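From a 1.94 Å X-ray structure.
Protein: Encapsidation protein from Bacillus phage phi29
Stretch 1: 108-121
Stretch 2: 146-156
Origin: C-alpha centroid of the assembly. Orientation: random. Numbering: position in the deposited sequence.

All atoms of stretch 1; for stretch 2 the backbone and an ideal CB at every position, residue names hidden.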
ATOM      1  N   ASN A 108      12.690  10.521   1.292  1.00 16.33           N
ATOM      2  CA  ASN A 108      12.876   9.732   0.075  1.00 18.13           C
ATOM      3  C   ASN A 108      11.871   8.592  -0.077  1.00 16.47           C
ATOM      4  O   ASN A 108      12.251   7.448  -0.319  1.00 14.15           O
ATOM      5  CB  ASN A 108      14.302   9.174   0.047  1.00 22.71           C
ATOM      6  CG  ASN A 108      14.692   8.616  -1.312  1.00 23.46           C
ATOM      7  OD1 ASN A 108      14.234   9.094  -2.349  1.00 19.88           O
ATOM      8  ND2 ASN A 108      15.542   7.596  -1.308  1.00 24.42           N
ATOM      9  N   VAL A 109      10.590   8.911   0.056  1.00 13.60           N
ATOM     10  CA  VAL A 109       9.535   7.914  -0.092  1.00 14.20           C
ATOM     11  C   VAL A 109       9.275   7.643  -1.571  1.00 13.71           C
ATOM     12  O   VAL A 109       9.159   8.574  -2.364  1.00 12.88           O
ATOM     13  CB  VAL A 109       8.226   8.373   0.591  1.00 15.09           C
ATOM     14  CG1 VAL A 109       7.101   7.370   0.349  1.00 14.69           C
ATOM     15  CG2 VAL A 109       8.451   8.572   2.085  1.00 17.32           C
ATOM     16  N   SER A 110       9.191   6.366  -1.941  1.00 12.61           N
ATOM     17  CA  SER A 110       8.873   5.993  -3.319  1.00 15.89           C
ATOM     18  C   SER A 110       7.728   4.983  -3.398  1.00 15.02           C
ATOM     19  O   SER A 110       7.184   4.749  -4.474  1.00 15.36           O
ATOM     20  CB  SER A 110      10.110   5.426  -4.020  1.00 24.91           C
ATOM     21  OG  SER A 110      10.352   4.086  -3.630  1.00 32.30           O
ATOM     22  N   THR A 111       7.363   4.386  -2.267  1.00 12.79           N
ATOM     23  CA  THR A 111       6.244   3.450  -2.235  1.00 11.82           C
ATOM     24  C   THR A 111       5.298   3.745  -1.078  1.00 13.55           C
ATOM     25  O   THR A 111       5.732   3.953   0.058  1.00 13.01           O
ATOM     26  CB  THR A 111       6.726   1.986  -2.126  1.00 11.37           C
ATOM     27  OG1 THR A 111       7.558   1.667  -3.250  1.00 11.10           O
ATOM     28  CG2 THR A 111       5.542   1.030  -2.110  1.00 13.35           C
ATOM     29  N   ILE A 112       4.004   3.767  -1.390  1.00 11.61           N
ATOM     30  CA  ILE A 112       2.950   3.846  -0.386  1.00 11.94           C
ATOM     31  C   ILE A 112       2.072   2.606  -0.494  1.00 12.50           C
ATOM     32  O   ILE A 112       1.593   2.276  -1.580  1.00 12.93           O
ATOM     33  CB  ILE A 112       2.066   5.103  -0.558  1.00 14.77           C
ATOM     34  CG1 ILE A 112       2.909   6.373  -0.439  1.00 15.05           C
ATOM     35  CG2 ILE A 112       0.937   5.109   0.480  1.00 15.11           C
ATOM     36  CD1 ILE A 112       2.210   7.625  -0.953  1.00 15.19           C
ATOM     37  N   VAL A 113       1.863   1.929   0.629  1.00 11.93           N
ATOM     38  CA  VAL A 113       0.977   0.773   0.669  1.00 11.78           C
ATOM     39  C   VAL A 113      -0.214   1.065   1.576  1.00 12.16           C
ATOM     40  O   VAL A 113      -0.068   1.268   2.780  1.00 12.40           O
ATOM     41  CB  VAL A 113       1.711  -0.487   1.150  1.00 10.90           C
ATOM     42  CG1 VAL A 113       0.761  -1.679   1.192  1.00 11.65           C
ATOM     43  CG2 VAL A 113       2.886  -0.782   0.231  1.00 12.06           C
ATOM     44  N   PHE A 114      -1.393   1.086   0.965  1.00 12.24           N
ATOM     45  CA  PHE A 114      -2.640   1.370   1.657  1.00 12.19           C
ATOM     46  C   PHE A 114      -3.443   0.081   1.740  1.00 13.84           C
ATOM     47  O   PHE A 114      -4.163  -0.269   0.810  1.00 16.05           O
ATOM     48  CB  PHE A 114      -3.412   2.468   0.917  1.00 13.69           C
ATOM     49  CG  PHE A 114      -4.650   2.957   1.630  1.00 14.48           C
ATOM     50  CD1 PHE A 114      -5.094   2.374   2.809  1.00 16.64           C
ATOM     51  CD2 PHE A 114      -5.372   4.014   1.104  1.00 15.19           C
ATOM     52  CE1 PHE A 114      -6.236   2.836   3.445  1.00 18.54           C
ATOM     53  CE2 PHE A 114      -6.514   4.480   1.736  1.00 18.04           C
ATOM     54  CZ  PHE A 114      -6.945   3.890   2.907  1.00 17.18           C
ATOM     55  N   ASP A 115      -3.316  -0.626   2.856  1.00 15.52           N
ATOM     56  CA  ASP A 115      -3.965  -1.920   2.998  1.00 17.48           C
ATOM     57  C   ASP A 115      -5.407  -1.758   3.470  1.00 18.46           C
ATOM     58  O   ASP A 115      -5.723  -0.842   4.235  1.00 18.47           O
ATOM     59  CB  ASP A 115      -3.181  -2.808   3.965  1.00 17.27           C
ATOM     60  CG  ASP A 115      -3.518  -4.282   3.813  1.00 21.94           C
ATOM     61  OD1 ASP A 115      -4.317  -4.633   2.919  1.00 20.67           O
ATOM     62  OD2 ASP A 115      -2.969  -5.097   4.583  1.00 26.77           O
ATOM     63  N   GLU A 116      -6.270  -2.656   2.995  1.00 17.95           N
ATOM     64  CA  GLU A 116      -7.692  -2.653   3.326  1.00 20.76           C
ATOM     65  C   GLU A 116      -8.352  -1.304   3.028  1.00 21.27           C
ATOM     66  O   GLU A 116      -9.020  -0.729   3.887  1.00 20.60           O
ATOM     67  CB  GLU A 116      -7.887  -3.028   4.795  1.00 23.23           C
ATOM     68  CG  GLU A 116      -7.213  -4.342   5.173  1.00 25.98           C
ATOM     69  CD  GLU A 116      -7.653  -4.880   6.522  1.00 37.17           C
ATOM     70  OE1 GLU A 116      -8.632  -4.355   7.094  1.00 46.22           O
ATOM     71  OE2 GLU A 116      -7.015  -5.836   7.010  1.00 36.70           O
ATOM     72  N   PHE A 117      -8.181  -0.822   1.799  1.00 18.25           N
ATOM     73  CA  PHE A 117      -8.632   0.522   1.427  1.00 18.11           C
ATOM     74  C   PHE A 117     -10.130   0.607   1.142  1.00 20.32           C
ATOM     75  O   PHE A 117     -10.678   1.702   1.007  1.00 21.66           O
ATOM     76  CB  PHE A 117      -7.857   1.017   0.203  1.00 16.55           C
ATOM     77  CG  PHE A 117      -8.367   0.472  -1.107  1.00 18.49           C
ATOM     78  CD1 PHE A 117      -7.966  -0.775  -1.560  1.00 17.17           C
ATOM     79  CD2 PHE A 117      -9.238   1.215  -1.892  1.00 19.22           C
ATOM     80  CE1 PHE A 117      -8.430  -1.274  -2.763  1.00 18.02           C
ATOM     81  CE2 PHE A 117      -9.704   0.720  -3.100  1.00 19.23           C
ATOM     82  CZ  PHE A 117      -9.297  -0.525  -3.535  1.00 19.04           C
ATOM     83  N   ILE A 118     -10.789  -0.541   1.034  1.00 21.66           N
ATOM     84  CA  ILE A 118     -12.238  -0.576   0.864  1.00 24.38           C
ATOM     85  C   ILE A 118     -12.891  -0.809   2.221  1.00 28.15           C
ATOM     86  O   ILE A 118     -12.554  -1.773   2.911  1.00 28.52           O
ATOM     87  CB  ILE A 118     -12.674  -1.684  -0.122  1.00 25.39           C
ATOM     88  CG1 ILE A 118     -12.108  -1.411  -1.518  1.00 25.01           C
ATOM     89  CG2 ILE A 118     -14.198  -1.781  -0.184  1.00 28.02           C
ATOM     90  CD1 ILE A 118     -12.299  -2.556  -2.497  1.00 24.87           C
ATOM     91  N   ARG A 119     -13.809   0.073   2.611  1.00 29.03           N
ATOM     92  CA  ARG A 119     -14.535  -0.116   3.858  1.00 31.93           C
ATOM     93  C   ARG A 119     -15.350  -1.390   3.710  1.00 35.99           C
ATOM     94  O   ARG A 119     -16.401  -1.404   3.067  1.00 36.91           O
ATOM     95  CB  ARG A 119     -15.417   1.087   4.186  1.00 33.90           C
ATOM     96  CG  ARG A 119     -14.665   2.244   4.820  1.00 34.32           C
ATOM     97  CD  ARG A 119     -14.076   1.881   6.185  1.00 34.37           C
ATOM     98  NE  ARG A 119     -15.098   1.690   7.208  1.00 36.11           N
ATOM     99  CZ  ARG A 119     -14.855   1.206   8.422  1.00 37.84           C
ATOM    100  NH1 ARG A 119     -13.626   0.848   8.770  1.00 37.87           N
ATOM    101  NH2 ARG A 119     -15.847   1.074   9.292  1.00 39.74           N
ATOM    102  N   GLU A 120     -14.850  -2.453   4.335  1.00 43.03           N
ATOM    103  CA  GLU A 120     -15.159  -3.816   3.923  1.00 49.36           C
ATOM    104  C   GLU A 120     -16.081  -4.545   4.890  1.00 57.21           C
ATOM    105  O   GLU A 120     -15.642  -4.891   5.985  1.00 63.66           O
ATOM    106  CB  GLU A 120     -13.846  -4.611   3.777  1.00 48.34           C
ATOM    107  CG  GLU A 120     -14.008  -6.129   3.552  1.00 44.35           C
ATOM    108  CD  GLU A 120     -12.794  -6.942   3.996  1.00 47.32           C
ATOM    109  OE1 GLU A 120     -11.917  -6.399   4.705  1.00 52.65           O
ATOM    110  OE2 GLU A 120     -12.718  -8.135   3.627  1.00 46.45           O
ATOM    111  N   LYS A 121     -17.343  -4.776   4.528  1.00 58.92           N
ATOM    112  CA  LYS A 121     -18.074  -4.086   3.465  1.00 57.12           C
ATOM    113  C   LYS A 121     -19.047  -3.191   4.206  1.00 59.58           C
ATOM    114  O   LYS A 121     -19.727  -2.338   3.625  1.00 57.20           O
ATOM    115  CB  LYS A 121     -18.835  -5.065   2.545  1.00 55.08           C
ATOM    116  CG  LYS A 121     -18.339  -6.510   2.578  1.00 53.72           C
ATOM    117  CD  LYS A 121     -16.964  -6.622   1.941  1.00 49.01           C
ATOM    118  CE  LYS A 121     -17.033  -6.931   0.458  1.00 48.31           C
ATOM    119  NZ  LYS A 121     -17.005  -8.395   0.211  1.00 46.61           N
ATOM    120  N   UNK A 146       8.387   9.706 -11.425  1.00 22.97           N
ATOM    121  CA  UNK A 146       9.324   8.657 -11.816  1.00 23.14           C
ATOM    122  C   UNK A 146       9.550   7.632 -10.704  1.00 20.94           C
ATOM    123  O   UNK A 146      10.045   7.962  -9.626  1.00 19.86           O
ATOM    124  CB  UNK A 146      10.661   9.280 -12.222  1.00 23.14           C
ATOM    125  N   UNK A 147       9.182   6.387 -10.983  1.00 21.40           N
ATOM    126  CA  UNK A 147       9.474   5.265 -10.095  1.00 21.91           C
ATOM    127  C   UNK A 147       8.941   5.482  -8.683  1.00 19.42           C
ATOM    128  O   UNK A 147       9.615   5.177  -7.700  1.00 17.90           O
ATOM    129  CB  UNK A 147      10.984   5.023 -10.042  1.00 21.91           C
ATOM    130  N   UNK A 148       7.732   6.029  -8.598  1.00 16.48           N
ATOM    131  CA  UNK A 148       6.997   6.065  -7.344  1.00 15.56           C
ATOM    132  C   UNK A 148       5.659   5.388  -7.584  1.00 16.32           C
ATOM    133  O   UNK A 148       5.166   5.367  -8.709  1.00 14.78           O
ATOM    134  CB  UNK A 148       6.818   7.496  -6.833  1.00 15.56           C
ATOM    135  N   UNK A 149       5.074   4.823  -6.540  1.00 14.32           N
ATOM    136  CA  UNK A 149       3.780   4.183  -6.693  1.00 14.58           C
ATOM    137  C   UNK A 149       3.053   4.034  -5.371  1.00 13.06           C
ATOM    138  O   UNK A 149       3.659   3.769  -4.330  1.00 13.42           O
ATOM    139  CB  UNK A 149       3.948   2.811  -7.349  1.00 14.58           C
ATOM    140  N   UNK A 150       1.744   4.236  -5.438  1.00 11.18           N
ATOM    141  CA  UNK A 150       0.852   3.947  -4.335  1.00 10.77           C
ATOM    142  C   UNK A 150       0.114   2.670  -4.691  1.00 10.97           C
ATOM    143  O   UNK A 150      -0.430   2.550  -5.791  1.00 12.78           O
ATOM    144  CB  UNK A 150      -0.112   5.103  -4.062  1.00 10.77           C
ATOM    145  N   UNK A 151       0.123   1.710  -3.772  1.00 10.81           N
ATOM    146  CA  UNK A 151      -0.528   0.426  -3.997  1.00 11.11           C
ATOM    147  C   UNK A 151      -1.573   0.189  -2.913  1.00 11.48           C
ATOM    148  O   UNK A 151      -1.247   0.076  -1.732  1.00 11.56           O
ATOM    149  CB  UNK A 151       0.497  -0.710  -4.019  1.00 11.11           C
ATOM    150  N   UNK A 152      -2.832   0.128  -3.334  1.00 12.15           N
ATOM    151  CA  UNK A 152      -3.948  -0.073  -2.421  1.00 12.83           C
ATOM    152  C   UNK A 152      -4.430  -1.516  -2.500  1.00 13.90           C
ATOM    153  O   UNK A 152      -4.654  -2.037  -3.590  1.00 14.58           O
ATOM    154  CB  UNK A 152      -5.090   0.894  -2.739  1.00 12.83           C
ATOM    155  N   UNK A 153      -4.581  -2.153  -1.339  1.00 14.32           N
ATOM    156  CA  UNK A 153      -4.961  -3.560  -1.265  1.00 15.83           C
ATOM    157  C   UNK A 153      -6.298  -3.753  -0.555  1.00 18.78           C
ATOM    158  O   UNK A 153      -6.620  -3.034   0.392  1.00 17.24           O
ATOM    159  CB  UNK A 153      -3.872  -4.360  -0.548  1.00 15.83           C
ATOM    160  N   UNK A 154      -7.061  -4.743  -1.004  1.00 15.50           N
ATOM    161  CA  UNK A 154      -8.302  -5.113  -0.332  1.00 16.82           C
ATOM    162  C   UNK A 154      -8.689  -6.553  -0.628  1.00 19.85           C
ATOM    163  O   UNK A 154      -8.475  -7.047  -1.736  1.00 20.79           O
ATOM    164  CB  UNK A 154      -9.433  -4.172  -0.751  1.00 16.82           C
ATOM    165  N   UNK A 155      -9.259  -7.220   0.372  1.00 20.69           N
ATOM    166  CA  UNK A 155      -9.827  -8.546   0.183  1.00 24.81           C
ATOM    167  C   UNK A 155     -11.202  -8.431  -0.458  1.00 24.88           C
ATOM    168  O   UNK A 155     -11.748  -9.406  -0.974  1.00 26.60           O
ATOM    169  CB  UNK A 155      -9.914  -9.296   1.514  1.00 24.81           C
ATOM    170  N   UNK A 156     -11.757  -7.225  -0.418  1.00 23.71           N
ATOM    171  CA  UNK A 156     -13.049  -6.955  -1.029  1.00 24.37           C
ATOM    172  C   UNK A 156     -12.883  -6.682  -2.511  1.00 24.36           C
ATOM    173  O   UNK A 156     -11.768  -6.555  -3.018  1.00 24.08           O
ATOM    174  CB  UNK A 156     -13.737  -5.773  -0.343  1.00 24.37           C
TER

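Position 146 lies beyond the reach of stretch 1, so almost any residue would serve; it is Glu146. Position 147 has a left-handed backbone (phi 56°, psi 41°), which favors glycine, asparagine or aspartate without demanding them, and its CB meets nothing within 5.5 Å. It is Arg147, whose side chain leads away.

At 148 the CB points sideways, 3.6 Å from Ser110 O, where a compact apolar group would fit. Val148 supplies it, CG1 lying 4.3 Å from Ser110 CB.

From 149 to 153 the backbone is a strand parallel to that of stretch 1. Position 149 pairs with Thr111, its N donating to Ser110 O (3.0 Å) and its O accepting from Ile112 N (3.0 Å). The CB shares a face with Thr111 and Val113, and the hydroxyl of Thr111 invites a polar or long side chain. Arg149 is found: its NE donates to a water (2.7 Å) that also bonds Thr111 OG1 (2.7 Å) and Ser110 O (3.1 Å).

Position 150 turns to the face of Ile112 and Phe114, with its CB 4.1 Å from Ile112 CB; valine, alanine or cysteine would all be reasonable. Cys150 sets SG 3.9 Å from Ile112 CG2.

At 151 the CB returns to the side of Thr111 and Val113, where a branched aliphatic would suit. The backbone bonds N to Ile112 O at 2.7 Å and O to Phe114 N at 2.9 Å. Ile151 reaches back, CD1 4.3 Å from Thr111 CG2.

Position 152 puts its CB 3.5 Å from Phe117 CD1, over the ring face, with Phe114 nearby: small or slender apolar residues are the natural choices. Cys152 makes a CH-pi contact, CB 3.9 Å from the Phe117 ring centroid, and places SG 3.9 Å from Phe114 CB.

At 153 the CB sits 3.5 Å from Asp115 OD1, yet Val113 offers methyls on the same face, so a donor or an aliphatic could be argued. Leu153 is the latter, CD1 4.0 Å from Val113 CG1, while its O accepts from Phe117 N (3.1 Å).

The CB at 154 points toward stretch 1, 3.7 Å from both Phe117 CE1 and Ile118 CD1; alanine, serine or threonine are plausible. Ser154 OG bonds a water (2.8 Å) that donates to Ile118 O (2.6 Å).

Position 155 is sideways near Glu120 OE2, tolerant of polar residues; Asn155 N donates to a water that in turn donates to Glu120 OE1 and, weakly, to Asn155 OD1.

At 156 Ile118, Glu120 and Lys121 crowd the CB, favoring something small. Ala156 CB lies 3.6 Å from Lys121 CE, and Ala156 N donates to Ser154 OG (2.9 Å).

Stretch 2, residues 146-156: ERVRCICLSNA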
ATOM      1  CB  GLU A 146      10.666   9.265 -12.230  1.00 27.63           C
ATOM      2  CG  GLU A 146      11.560   8.312 -13.013  1.00 34.20           C
ATOM      3  CD  GLU A 146      11.005   7.984 -14.388  1.00 38.43           C
ATOM      4  OE1 GLU A 146      10.510   8.907 -15.068  1.00 40.79           O
ATOM      5  OE2 GLU A 146      11.060   6.802 -14.786  1.00 38.49           O
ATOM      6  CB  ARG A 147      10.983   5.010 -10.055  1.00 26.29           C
ATOM      7  CG  ARG A 147      11.551   4.576 -11.395  1.00 32.08           C
ATOM      8  CD  ARG A 147      13.068   4.588 -11.393  1.00 34.03           C
ATOM      9  NE  ARG A 147      13.615   4.212 -12.694  1.00 36.82           N
ATOM     10  CZ  ARG A 147      14.907   4.246 -13.001  1.00 39.96           C
ATOM     11  NH1 ARG A 147      15.798   4.639 -12.101  1.00 40.46           N
ATOM     12  NH2 ARG A 147      15.311   3.886 -14.212  1.00 42.33           N
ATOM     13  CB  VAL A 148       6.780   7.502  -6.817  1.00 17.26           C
ATOM     14  CG1 VAL A 148       8.115   8.195  -6.600  1.00 18.01           C
ATOM     15  CG2 VAL A 148       5.905   8.307  -7.769  1.00 20.39           C
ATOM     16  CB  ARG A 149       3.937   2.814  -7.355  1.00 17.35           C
ATOM     17  CG  ARG A 149       4.525   1.747  -6.455  1.00 23.87           C
ATOM     18  CD  ARG A 149       5.306   0.725  -7.263  1.00 36.84           C
ATOM     19  NE  ARG A 149       6.653   1.210  -7.573  1.00 41.18           N
ATOM     20  CZ  ARG A 149       7.174   1.327  -8.794  1.00 37.52           C
ATOM     21  NH1 ARG A 149       6.482   0.990  -9.884  1.00 29.20           N
ATOM     22  NH2 ARG A 149       8.410   1.784  -8.925  1.00 39.01           N
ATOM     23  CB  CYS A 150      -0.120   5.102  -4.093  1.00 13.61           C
ATOM     24  SG  CYS A 150      -1.276   4.815  -2.737  1.00 16.36           S
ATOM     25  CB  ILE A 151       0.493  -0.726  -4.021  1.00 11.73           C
ATOM     26  CG1 ILE A 151       1.533  -0.481  -5.119  1.00 15.34           C
ATOM     27  CG2 ILE A 151      -0.206  -2.054  -4.273  1.00 12.53           C
ATOM     28  CD1 ILE A 151       2.878  -1.073  -4.830  1.00 20.59           C
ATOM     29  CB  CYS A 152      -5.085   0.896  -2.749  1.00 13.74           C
ATOM     30  SG  CYS A 152      -4.565   2.632  -2.757  1.00 15.80           S
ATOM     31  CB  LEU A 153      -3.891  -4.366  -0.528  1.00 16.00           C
ATOM     32  CG  LEU A 153      -2.423  -4.127  -0.881  1.00 16.38           C
ATOM     33  CD1 LEU A 153      -1.542  -4.828   0.137  1.00 19.82           C
ATOM     34  CD2 LEU A 153      -2.113  -4.616  -2.286  1.00 18.06           C
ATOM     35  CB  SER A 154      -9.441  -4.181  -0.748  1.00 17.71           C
ATOM     36  OG  SER A 154     -10.664  -4.589  -0.159  1.00 17.72           O
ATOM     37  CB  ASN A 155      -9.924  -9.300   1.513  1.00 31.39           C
ATOM     38  CG  ASN A 155      -8.595  -9.380   2.246  1.00 44.74           C
ATOM     39  OD1 ASN A 155      -8.502  -9.013   3.417  1.00 49.07           O
ATOM     40  ND2 ASN A 155      -7.563  -9.867   1.564  1.00 50.65           N
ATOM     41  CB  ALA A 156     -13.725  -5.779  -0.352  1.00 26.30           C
TER
HETATM   42  O   HOH W   1       8.413   2.184  -5.728  1.00 21.11           O
HETATM   43  O   HOH W   2     -10.555  -3.354   2.309  1.00 15.05           O
HETATM   44  O   HOH W   3      -9.164  -6.427   2.886  1.00 32.83           O
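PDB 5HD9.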